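PDB 4X7R: TarM from Staphylococcus aureus subsp. aureus 21178, which is a glycosyltransferase of the GT-B fold, with two Rossmann-like domains and a cleft that here holds uridine-5'-diphosphate and sugar ligands. Local coordinates for residues Gly16-Ser21 and Val247-His252; Ser20-Arg25 and Ile224-Gly229; Glu28-Asp31 and Ala36-Val39. The protein carries 1 engineered substitution. All blocks are in the same frame, centred on the assembly; numbering follows the deposited sequence.

Interaction 1: residues Gly16-Ser21 and Val247-His252; sequences GGMTSS and VIHVNH. With 3YW ((2S)-2,3-dihydroxypropyl 2-acetamido-2-deoxy-alpha-D-glucopyranoside), chain F; SGN (2-deoxy-6-O-sulfo-2-(sulfoamino)-alpha-D-glucopyranose), chain C; UDP (uridine-5'-diphosphate), chain E.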
loop_
_atom_site.group_PDB
_atom_site.type_symbol
_atom_site.label_atom_id
_atom_site.label_comp_id
_atom_site.label_asym_id
_atom_site.label_seq_id
_atom_site.Cartn_x
_atom_site.Cartn_y
_atom_site.Cartn_z
ATOM N N GLY A 16 0.676 -4.202 -1.835
ATOM C CA GLY A 16 0.260 -4.614 -3.165
ATOM C C GLY A 16 0.781 -3.762 -4.303
ATOM O O GLY A 16 1.871 -3.181 -4.225
ATOM N N GLY A 17 -0.015 -3.706 -5.369
ATOM C CA GLY A 17 0.359 -3.107 -6.644
ATOM C C GLY A 17 0.640 -1.636 -6.699
ATOM O O GLY A 17 1.475 -1.230 -7.500
ATOM N N MET A 18 -0.067 -0.816 -5.923
ATOM C CA MET A 18 0.148 0.629 -6.008
ATOM C C MET A 18 1.547 1.024 -5.629
ATOM O O MET A 18 2.166 1.775 -6.379
ATOM C CB MET A 18 -0.913 1.445 -5.228
ATOM C CG MET A 18 -0.559 2.952 -5.072
ATOM S SD MET A 18 -1.875 3.970 -4.374
ATOM C CE MET A 18 -1.931 3.327 -2.679
ATOM N N THR A 19 2.070 0.518 -4.487
ATOM C CA THR A 19 3.436 0.881 -4.085
ATOM C C THR A 19 4.445 0.159 -4.928
ATOM O O THR A 19 5.468 0.737 -5.264
ATOM C CB THR A 19 3.676 0.817 -2.569
ATOM O OG1 THR A 19 3.368 -0.494 -2.115
ATOM C CG2 THR A 19 2.854 1.846 -1.800
ATOM N N SER A 20 4.136 -1.076 -5.309
ATOM C CA SER A 20 4.959 -1.871 -6.222
ATOM C C SER A 20 5.177 -1.046 -7.534
ATOM O O SER A 20 6.301 -0.881 -7.957
ATOM C CB SER A 20 4.254 -3.194 -6.532
ATOM O OG SER A 20 4.992 -4.051 -7.382
ATOM N N SER A 21 4.112 -0.449 -8.112
ATOM C CA SER A 21 4.263 0.361 -9.331
ATOM C C SER A 21 5.046 1.645 -9.086
ATOM O O SER A 21 5.763 2.086 -9.971
ATOM C CB SER A 21 2.911 0.653 -9.962
ATOM O OG SER A 21 2.213 1.703 -9.316
ATOM N N VAL A 247 -2.456 9.916 -10.562
ATOM C CA VAL A 247 -2.507 8.599 -11.210
ATOM C C VAL A 247 -3.655 7.823 -10.558
ATOM O O VAL A 247 -3.630 7.616 -9.344
ATOM C CB VAL A 247 -1.174 7.777 -11.179
ATOM C CG1 VAL A 247 -1.386 6.360 -11.733
ATOM C CG2 VAL A 247 -0.041 8.481 -11.935
ATOM N N ILE A 248 -4.653 7.415 -11.355
ATOM C CA ILE A 248 -5.775 6.591 -10.887
ATOM C C ILE A 248 -5.366 5.113 -11.090
ATOM O O ILE A 248 -5.019 4.693 -12.191
ATOM C CB ILE A 248 -7.113 7.033 -11.513
ATOM C CG1 ILE A 248 -7.543 8.376 -10.812
ATOM C CG2 ILE A 248 -8.186 5.940 -11.335
ATOM C CD1 ILE A 248 -8.641 9.102 -11.346
ATOM N N HIS A 249 -5.265 4.377 -9.995
ATOM C CA HIS A 249 -4.769 3.000 -10.028
ATOM C C HIS A 249 -5.894 1.956 -10.095
ATOM O O HIS A 249 -5.622 0.772 -10.302
ATOM C CB HIS A 249 -3.887 2.733 -8.794
ATOM C CG HIS A 249 -2.568 3.419 -8.850
ATOM N ND1 HIS A 249 -1.468 2.805 -9.417
ATOM C CD2 HIS A 249 -2.213 4.650 -8.420
ATOM C CE1 HIS A 249 -0.474 3.672 -9.302
ATOM N NE2 HIS A 249 -0.880 4.798 -8.714
ATOM N N VAL A 250 -7.126 2.382 -9.944
ATOM C CA VAL A 250 -8.265 1.452 -9.821
ATOM C C VAL A 250 -9.398 1.755 -10.807
ATOM O O VAL A 250 -9.460 2.835 -11.387
ATOM C CB VAL A 250 -8.817 1.485 -8.351
ATOM C CG1 VAL A 250 -7.740 1.124 -7.312
ATOM C CG2 VAL A 250 -9.399 2.863 -8.013
ATOM N N ASN A 251 -10.348 0.839 -10.892
ATOM C CA ASN A 251 -11.579 1.084 -11.607
ATOM C C ASN A 251 -12.288 2.179 -10.753
ATOM O O ASN A 251 -12.430 2.023 -9.531
ATOM C CB ASN A 251 -12.413 -0.211 -11.699
ATOM C CG ASN A 251 -13.672 -0.073 -12.519
ATOM O OD1 ASN A 251 -14.313 0.979 -12.524
ATOM N ND2 ASN A 251 -14.075 -1.135 -13.220
ATOM N N HIS A 252 -12.634 3.318 -11.391
ATOM C CA HIS A 252 -13.220 4.484 -10.731
ATOM C C HIS A 252 -14.682 4.269 -10.282
ATOM O O HIS A 252 -15.232 5.107 -9.567
ATOM C CB HIS A 252 -13.079 5.717 -11.619
ATOM C CG HIS A 252 -13.809 5.570 -12.923
ATOM N ND1 HIS A 252 -13.449 4.589 -13.848
ATOM C CD2 HIS A 252 -14.861 6.267 -13.407
ATOM C CE1 HIS A 252 -14.311 4.713 -14.846
ATOM N NE2 HIS A 252 -15.178 5.715 -14.626
HETATM O O3A 3YW F . -6.482 1.405 -3.750
HETATM C C4A 3YW F . -3.722 -0.138 -5.760
HETATM C C5A 3YW F . -5.000 -0.044 -4.964
HETATM O O5 3YW F . -2.766 -0.355 -8.676
HETATM C C6A 3YW F . -5.322 1.376 -4.567
HETATM C C5 3YW F . -2.045 -1.327 -9.445
HETATM C C6 3YW F . -0.794 -0.640 -9.940
HETATM C C4 3YW F . -2.962 -1.855 -10.546
HETATM O O6 3YW F . -1.092 0.501 -10.731
HETATM C C3 3YW F . -4.102 -2.625 -9.889
HETATM O O4 3YW F . -2.243 -2.736 -11.402
HETATM O O3 3YW F . -5.023 -3.130 -10.857
HETATM O O7 3YW F . -7.607 -1.901 -8.740
HETATM C C7 3YW F . -6.961 -2.667 -8.032
HETATM C C8 3YW F . -7.621 -3.711 -7.182
HETATM N N2 3YW F . -5.629 -2.628 -7.978
HETATM C C2 3YW F . -4.822 -1.778 -8.839
HETATM C C1 3YW F . -3.923 -0.846 -8.006
HETATM O O1 3YW F . -3.695 -1.232 -6.680
HETATM O O2 3YW F . -4.877 -0.857 -3.797
HETATM C C1 SGN C . -5.627 0.981 0.297
HETATM C C2 SGN C . -6.098 -0.496 0.427
HETATM C C3 SGN C . -5.007 -1.398 1.080
HETATM C C4 SGN C . -3.617 -1.182 0.446
HETATM C C5 SGN C . -3.282 0.325 0.318
HETATM C C6 SGN C . -1.944 0.545 -0.382
HETATM N N2 SGN C . -7.358 -0.561 1.183
HETATM O O3 SGN C . -5.356 -2.791 0.937
HETATM O O4 SGN C . -2.598 -1.843 1.223
HETATM O O5 SGN C . -4.344 1.049 -0.400
HETATM O O6 SGN C . -2.012 -0.057 -1.673
HETATM S S1 SGN C . -8.711 -0.841 0.137
HETATM O O1S SGN C . -8.583 -2.226 -0.502
HETATM O O2S SGN C . -8.776 0.232 -0.966
HETATM O O3S SGN C . -9.973 -0.762 1.008
HETATM S S2 SGN C . -1.023 -1.141 -2.079
HETATM O O4S SGN C . -1.542 -1.733 -3.398
HETATM O O5S SGN C . -0.903 -2.249 -1.037
HETATM O O6S SGN C . 0.325 -0.446 -2.262
HETATM N N1 UDP E . 2.518 -9.016 -4.077
HETATM C C2 UDP E . 3.672 -9.584 -3.570
HETATM N N3 UDP E . 3.472 -10.612 -2.679
HETATM C C4 UDP E . 2.265 -11.104 -2.233
HETATM C C5 UDP E . 1.107 -10.432 -2.763
HETATM C C6 UDP E . 1.263 -9.432 -3.651
HETATM O O2 UDP E . 4.794 -9.210 -3.883
HETATM O O4 UDP E . 2.252 -12.075 -1.452
HETATM C "C1'" UDP E . 2.689 -8.041 -5.184
HETATM C "C2'" UDP E . 2.628 -8.662 -6.577
HETATM O "O2'" UDP E . 3.897 -9.160 -6.968
HETATM C "C3'" UDP E . 2.204 -7.461 -7.425
HETATM C "C4'" UDP E . 1.310 -6.669 -6.476
HETATM O "O4'" UDP E . 1.642 -7.096 -5.133
HETATM O "O3'" UDP E . 3.259 -6.669 -7.973
HETATM C "C5'" UDP E . -0.168 -6.827 -6.720
HETATM O "O5'" UDP E . -0.473 -6.068 -7.911
HETATM P PA UDP E . -1.898 -6.020 -8.648
HETATM O O1A UDP E . -1.895 -4.904 -9.620
HETATM O O2A UDP E . -2.131 -7.367 -9.351
HETATM O O3A UDP E . -3.001 -5.798 -7.563
HETATM P PB UDP E . -3.179 -4.718 -6.389
HETATM O O1B UDP E . -2.665 -3.378 -6.849
HETATM O O2B UDP E . -2.410 -5.158 -5.139
HETATM O O3B UDP E . -4.656 -4.578 -6.076
#
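M18 and H249 cross at about a right angle, the methionine laying its middle over the imidazole. M18 CG sits 4.1 Å from the ring centroid and only 10° off the normal, a CH-pi contact. M18 SD is set farther out, obliquely to the same face. CG is anti to the backbone N (chi1 169°) and the chain extends past the ring before bending at chi3, which carries CE to the sugar SGN. V247 CG1 lies against the opposite face of the imidazole, toward its rim, so the ring is held between two aliphatic groups. Polar atoms gather at its edge. ND1 and O6 of 3YW share a hydrogen bond of 2.7 Å, with O6 in the ring plane, while NE2 is hydrogen-bonded to D226. S21 OG comes within 3.3 Å of H249 CE1 near the ring plane; its own bond goes back to M18 O. M18 lies in the first turn of helix 17-31, the first helix of a Rossmann-like domain, just after the glycine-rich turn that enters it, with G16 as N-cap. This helix start faces anions: G16 N bonds to SGN O5S at 2.6 Å, G17 N to UDP O2B at 2.8 Å, and M18 N to SGN O4S. Without side chains at G16 and G17, the diphosphate can close directly on the backbone, and the helix dipole probably adds to the attraction. One turn on, S20 OG donates to UDP O3' on the ribose, while V250 CG1 touches 3YW O7 from the other segment.

Interaction 2: residues Ser20-Arg25 and Ile224-Gly229; sequences SSMFNR and ICDGPG. With SUS (2-deoxy-3,6-di-O-sulfo-2-(sulfoamino)-alpha-D-glucopyranose), chain B; 3YW ((2S)-2,3-dihydroxypropyl 2-acetamido-2-deoxy-alpha-D-glucopyranoside), chain F.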
loop_
_atom_site.group_PDB
_atom_site.type_symbol
_atom_site.label_atom_id
_atom_site.label_comp_id
_atom_site.label_asym_id
_atom_site.label_seq_id
_atom_site.Cartn_x
_atom_site.Cartn_y
_atom_site.Cartn_z
ATOM N N SER A 20 4.136 -1.076 -5.309
ATOM C CA SER A 20 4.959 -1.871 -6.222
ATOM C C SER A 20 5.177 -1.046 -7.534
ATOM O O SER A 20 6.301 -0.881 -7.957
ATOM C CB SER A 20 4.254 -3.194 -6.532
ATOM O OG SER A 20 4.992 -4.051 -7.382
ATOM N N SER A 21 4.112 -0.449 -8.112
ATOM C CA SER A 21 4.263 0.361 -9.331
ATOM C C SER A 21 5.046 1.645 -9.086
ATOM O O SER A 21 5.763 2.086 -9.971
ATOM C CB SER A 21 2.911 0.653 -9.962
ATOM O OG SER A 21 2.213 1.703 -9.316
ATOM N N MET A 22 4.913 2.257 -7.883
ATOM C CA MET A 22 5.661 3.460 -7.545
ATOM C C MET A 22 7.156 3.151 -7.474
ATOM O O MET A 22 7.957 3.921 -7.992
ATOM C CB MET A 22 5.182 4.044 -6.204
ATOM C CG MET A 22 3.762 4.545 -6.240
ATOM S SD MET A 22 3.252 5.209 -4.629
ATOM C CE MET A 22 4.171 6.764 -4.639
ATOM N N PHE A 23 7.525 2.013 -6.848
ATOM C CA PHE A 23 8.919 1.561 -6.716
ATOM C C PHE A 23 9.569 1.296 -8.086
ATOM O O PHE A 23 10.744 1.644 -8.304
ATOM C CB PHE A 23 8.989 0.277 -5.863
ATOM C CG PHE A 23 8.658 0.391 -4.389
ATOM C CD1 PHE A 23 8.990 1.536 -3.668
ATOM C CD2 PHE A 23 8.054 -0.667 -3.709
ATOM C CE1 PHE A 23 8.694 1.635 -2.304
ATOM C CE2 PHE A 23 7.764 -0.567 -2.345
ATOM C CZ PHE A 23 8.091 0.582 -1.652
ATOM N N ASN A 24 8.814 0.643 -8.996
ATOM C CA ASN A 24 9.316 0.340 -10.324
ATOM C C ASN A 24 9.379 1.614 -11.163
ATOM O O ASN A 24 10.343 1.787 -11.902
ATOM C CB ASN A 24 8.486 -0.754 -11.024
ATOM C CG ASN A 24 9.200 -1.292 -12.238
ATOM O OD1 ASN A 24 10.392 -1.575 -12.187
ATOM N ND2 ASN A 24 8.501 -1.441 -13.356
ATOM N N ARG A 25 8.389 2.519 -11.011
ATOM C CA ARG A 25 8.381 3.813 -11.710
ATOM C C ARG A 25 9.581 4.640 -11.280
ATOM O O ARG A 25 10.182 5.317 -12.102
ATOM C CB ARG A 25 7.086 4.594 -11.418
ATOM C CG ARG A 25 6.832 5.700 -12.461
ATOM C CD ARG A 25 5.742 6.679 -12.098
ATOM N NE ARG A 25 4.475 6.004 -11.801
ATOM C CZ ARG A 25 3.684 6.330 -10.788
ATOM N NH1 ARG A 25 4.025 7.306 -9.961
ATOM N NH2 ARG A 25 2.555 5.666 -10.580
ATOM N N ILE A 224 3.452 13.839 -8.535
ATOM C CA ILE A 224 2.583 12.777 -9.034
ATOM C C ILE A 224 1.862 12.242 -7.829
ATOM O O ILE A 224 2.503 11.735 -6.911
ATOM C CB ILE A 224 3.314 11.639 -9.818
ATOM C CG1 ILE A 224 4.009 12.177 -11.078
ATOM C CG2 ILE A 224 2.311 10.497 -10.173
ATOM C CD1 ILE A 224 4.948 11.173 -11.756
ATOM N N CYS A 225 0.555 12.339 -7.820
ATOM C CA CYS A 225 -0.173 11.818 -6.693
ATOM C C CYS A 225 -0.736 10.460 -7.052
ATOM O O CYS A 225 -1.547 10.350 -7.973
ATOM C CB CYS A 225 -1.257 12.779 -6.221
ATOM S SG CYS A 225 -2.232 12.126 -4.844
ATOM N N ASP A 226 -0.274 9.429 -6.332
ATOM C CA ASP A 226 -0.664 8.028 -6.497
ATOM C C ASP A 226 -1.761 7.611 -5.534
ATOM O O ASP A 226 -2.706 6.922 -5.928
ATOM C CB ASP A 226 0.569 7.128 -6.360
ATOM C CG ASP A 226 1.447 7.139 -7.589
ATOM O OD1 ASP A 226 1.004 6.608 -8.633
ATOM O OD2 ASP A 226 2.574 7.704 -7.518
ATOM N N GLY A 227 -1.632 7.997 -4.269
ATOM C CA GLY A 227 -2.656 7.681 -3.275
ATOM C C GLY A 227 -3.859 8.569 -3.503
ATOM O O GLY A 227 -3.724 9.792 -3.446
ATOM N N PRO A 228 -5.031 8.017 -3.865
ATOM C CA PRO A 228 -6.187 8.895 -4.183
ATOM C C PRO A 228 -6.652 9.810 -3.054
ATOM O O PRO A 228 -7.014 10.969 -3.299
ATOM C CB PRO A 228 -7.276 7.908 -4.631
ATOM C CG PRO A 228 -6.880 6.579 -4.027
ATOM C CD PRO A 228 -5.371 6.584 -4.030
ATOM N N GLY A 229 -6.642 9.294 -1.822
ATOM C CA GLY A 229 -7.047 10.084 -0.667
ATOM C C GLY A 229 -6.066 11.213 -0.381
ATOM O O GLY A 229 -6.418 12.177 0.310
HETATM N N2 SUS B . -4.563 10.567 5.467
HETATM C C1 SUS B . -5.851 9.089 6.958
HETATM S S1 SUS B . -3.017 11.020 6.186
HETATM C C2 SUS B . -4.866 9.164 5.804
HETATM S S2 SUS B . -5.589 3.540 7.318
HETATM C C3 SUS B . -5.423 8.401 4.583
HETATM O O3 SUS B . -4.453 8.372 3.514
HETATM S S3 SUS B . -4.767 9.120 2.220
HETATM C C4 SUS B . -5.865 6.972 4.928
HETATM O O4 SUS B . -6.560 6.506 3.787
HETATM C C5 SUS B . -6.793 6.978 6.194
HETATM O O5 SUS B . -6.134 7.701 7.277
HETATM C C6 SUS B . -7.055 5.593 6.779
HETATM O O6 SUS B . -5.797 5.029 7.104
HETATM O O1S SUS B . -1.901 10.238 5.498
HETATM O O2S SUS B . -2.870 12.520 5.978
HETATM O O3S SUS B . -3.007 10.693 7.678
HETATM O O4S SUS B . -4.081 3.281 7.396
HETATM O O5S SUS B . -6.285 3.130 8.618
HETATM O O6S SUS B . -6.176 2.753 6.141
HETATM O O7S SUS B . -6.080 8.571 1.697
HETATM O O8S SUS B . -3.676 8.899 1.171
HETATM O O9S SUS B . -4.911 10.613 2.493
HETATM O O3A 3YW F . -6.482 1.405 -3.750
HETATM C C4A 3YW F . -3.722 -0.138 -5.760
HETATM C C5A 3YW F . -5.000 -0.044 -4.964
HETATM O O5 3YW F . -2.766 -0.355 -8.676
HETATM C C6A 3YW F . -5.322 1.376 -4.567
HETATM C C5 3YW F . -2.045 -1.327 -9.445
HETATM C C6 3YW F . -0.794 -0.640 -9.940
HETATM C C4 3YW F . -2.962 -1.855 -10.546
HETATM O O6 3YW F . -1.092 0.501 -10.731
HETATM C C3 3YW F . -4.102 -2.625 -9.889
HETATM O O4 3YW F . -2.243 -2.736 -11.402
HETATM O O3 3YW F . -5.023 -3.130 -10.857
HETATM O O7 3YW F . -7.607 -1.901 -8.740
HETATM C C7 3YW F . -6.961 -2.667 -8.032
HETATM C C8 3YW F . -7.621 -3.711 -7.182
HETATM N N2 3YW F . -5.629 -2.628 -7.978
HETATM C C2 3YW F . -4.822 -1.778 -8.839
HETATM C C1 3YW F . -3.923 -0.846 -8.006
HETATM O O1 3YW F . -3.695 -1.232 -6.680
HETATM O O2 3YW F . -4.877 -0.857 -3.797
#
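The guanidinium of R25 and the carboxylate of D226 meet edge to edge, their planes 22° apart and thus nearly coplanar. R25 grips end-on with two nitrogens, one to each oxygen. NH1 reaches OD2 at 2.9 Å through the syn lone pair of that oxygen, while NH2 reaches OD1 at 2.7 Å, also on the syn side but 21° out of the carboxylate plane. Both oxygens stay close to the guanidinium plane, and the paired bonds fix the rotation of the two groups. I224 CG2 approaches the guanidinium obliquely, 3.6 Å from R25 NH1. The arginine gets there by extending from the helix with CG anti to the backbone N and then bending at chi3, which turns its end squarely onto D226. M22, from the same helix as R25, also meets D226 head-on, the two side chains coming from opposite directions. Its thioether bends at chi3 (74°) and lies against the aspartate: CE rests 3.4 Å from OD2, and SD packs 3.7 Å from D226 CB. The buried carboxylate thus has the guanidinium at its oxygens and the thioether against CB and OD2. OD1 has a second partner, H249 NE2, so D226 links the helix to the imidazole that meets 3YW and is placed to orient that ring. At the far end of 224-229, G229 CA lies 3.0 Å from SUS O7S; SUS is also hydrogen-bonded by S230 and K233. Strand 221-225 runs in the parallel sheet of the Rossmann-like domain between strands 3-7 and 243-247. Helix 17-31 packs across this part of the sheet, with M22 and R25 both resting on M6 of strand 3-7 and R25 also on V247 of strand 243-247.

Interaction 3: residues Glu28-Asp31 and Ala36-Val39; sequences EFYD and ADIV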
loop_
_atom_site.group_PDB
_atom_site.type_symbol
_atom_site.label_atom_id
_atom_site.label_comp_id
_atom_site.label_asym_id
_atom_site.label_seq_id
_atom_site.Cartn_x
_atom_site.Cartn_y
_atom_site.Cartn_z
ATOM N N GLU A 28 12.676 3.365 -13.001
ATOM C CA GLU A 28 12.683 3.774 -14.419
ATOM C C GLU A 28 13.035 5.247 -14.619
ATOM O O GLU A 28 13.827 5.543 -15.502
ATOM C CB GLU A 28 11.381 3.372 -15.129
ATOM C CG GLU A 28 11.218 1.863 -15.267
ATOM C CD GLU A 28 12.301 1.097 -16.017
ATOM O OE1 GLU A 28 13.112 1.726 -16.737
ATOM O OE2 GLU A 28 12.328 -0.148 -15.891
ATOM N N PHE A 29 12.478 6.166 -13.775
ATOM C CA PHE A 29 12.823 7.585 -13.890
ATOM C C PHE A 29 14.309 7.856 -13.547
ATOM O O PHE A 29 14.973 8.616 -14.258
ATOM C CB PHE A 29 11.848 8.482 -13.099
ATOM C CG PHE A 29 10.445 8.591 -13.676
ATOM C CD1 PHE A 29 10.245 8.746 -15.051
ATOM C CD2 PHE A 29 9.332 8.663 -12.836
ATOM C CE1 PHE A 29 8.954 8.889 -15.575
ATOM C CE2 PHE A 29 8.056 8.880 -13.357
ATOM C CZ PHE A 29 7.867 8.942 -14.724
ATOM N N TYR A 30 14.841 7.190 -12.504
ATOM C CA TYR A 30 16.247 7.308 -12.125
ATOM C C TYR A 30 17.160 6.824 -13.256
ATOM O O TYR A 30 18.178 7.460 -13.524
ATOM C CB TYR A 30 16.532 6.539 -10.824
ATOM C CG TYR A 30 16.468 7.407 -9.585
ATOM C CD1 TYR A 30 17.492 8.302 -9.284
ATOM C CD2 TYR A 30 15.395 7.322 -8.706
ATOM C CE1 TYR A 30 17.439 9.101 -8.138
ATOM C CE2 TYR A 30 15.331 8.117 -7.556
ATOM C CZ TYR A 30 16.359 9.000 -7.275
ATOM O OH TYR A 30 16.290 9.804 -6.167
ATOM N N ASP A 31 16.786 5.730 -13.949
ATOM C CA ASP A 31 17.572 5.216 -15.107
ATOM C C ASP A 31 17.551 6.196 -16.288
ATOM O O ASP A 31 18.480 6.219 -17.076
ATOM C CB ASP A 31 17.051 3.833 -15.543
ATOM C CG ASP A 31 17.425 2.721 -14.576
ATOM O OD1 ASP A 31 18.210 2.990 -13.623
ATOM O OD2 ASP A 31 16.993 1.576 -14.796
ATOM N N ALA A 36 13.215 10.506 -8.885
ATOM C CA ALA A 36 11.796 10.318 -8.636
ATOM C C ALA A 36 11.652 9.692 -7.274
ATOM O O ALA A 36 11.820 8.478 -7.122
ATOM C CB ALA A 36 11.174 9.437 -9.711
ATOM N N ASP A 37 11.356 10.538 -6.268
ATOM C CA ASP A 37 11.242 10.121 -4.871
ATOM C C ASP A 37 9.829 9.997 -4.365
ATOM O O ASP A 37 8.897 10.475 -5.007
ATOM C CB ASP A 37 12.127 10.999 -3.981
ATOM C CG ASP A 37 13.591 10.974 -4.437
ATOM O OD1 ASP A 37 14.165 9.860 -4.542
ATOM O OD2 ASP A 37 14.148 12.055 -4.705
ATOM N N ILE A 38 9.656 9.295 -3.232
ATOM C CA ILE A 38 8.340 9.036 -2.655
ATOM C C ILE A 38 8.098 9.942 -1.460
ATOM O O ILE A 38 8.985 10.094 -0.626
ATOM C CB ILE A 38 8.188 7.526 -2.339
ATOM C CG1 ILE A 38 8.381 6.672 -3.681
ATOM C CG2 ILE A 38 6.830 7.236 -1.650
ATOM C CD1 ILE A 38 8.336 5.140 -3.564
ATOM N N VAL A 39 6.918 10.579 -1.407
ATOM C CA VAL A 39 6.501 11.441 -0.280
ATOM C C VAL A 39 5.351 10.728 0.442
ATOM O O VAL A 39 4.351 10.400 -0.197
ATOM C CB VAL A 39 6.078 12.860 -0.725
ATOM C CG1 VAL A 39 5.749 13.744 0.489
ATOM C CG2 VAL A 39 7.142 13.502 -1.624
#
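F29 and A36 form the tight half of this contact: the two CB atoms are 3.6 Å apart, and the A36 methyl also lies at the edge of the phenyl ring, 3.7 Å from F29 CD2. The pair is buried, and both residues rest on I4 of strand 3-7. The F29 ring also meets W487 edge-to-face. Helix 17-31 is the crossover helix of a beta-alpha-beta unit, between strands 3-7 and 36-40 of the parallel sheet; W487 belongs to the C-terminal helix 480-492. Toward solvent the packing gives way to a polar link. Y30, partly exposed, has a chi1 of -95°, away from the staggered positions, which swings its ring along the start of the strand. CE2 comes to 3.5 Å from A36 N, obliquely to the ring. The hydroxyl then donates to D37 OD1 at 2.7 Å, reaching it on the syn side, 19° out of the carboxylate plane. The Y30 and D37 side chains cross at about a right angle; ring and carboxylate planes are 54° apart. D37 OD1 also accepts from K65 N, so one oxygen links the helix end, strand 36-40 and the residue leading into strand 66-68. Beyond, exposed D31 forms a salt bridge with R63.

In the fold
All three contacts lie on helix 17-31, passing from its ligand-binding start to its end. Interactions 1 and 2 share S20 and S21, have centres about 7 Å apart, and are joined by H249 NE2 to D226 OD1 at 2.6 Å. A chain R25, D226, H249, 3YW O6 thus runs from the helix to the ligand. M18 SD also packs 3.4 Å from D226 O. Interaction 3 is nested within both longer loops. Its centre is about 10 Å from that of interaction 2, which it touches through I38 against F23 and M22, and about 16 Å from that of interaction 1. The F29 side chain stays about 13 Å from 3YW, away from the pocket.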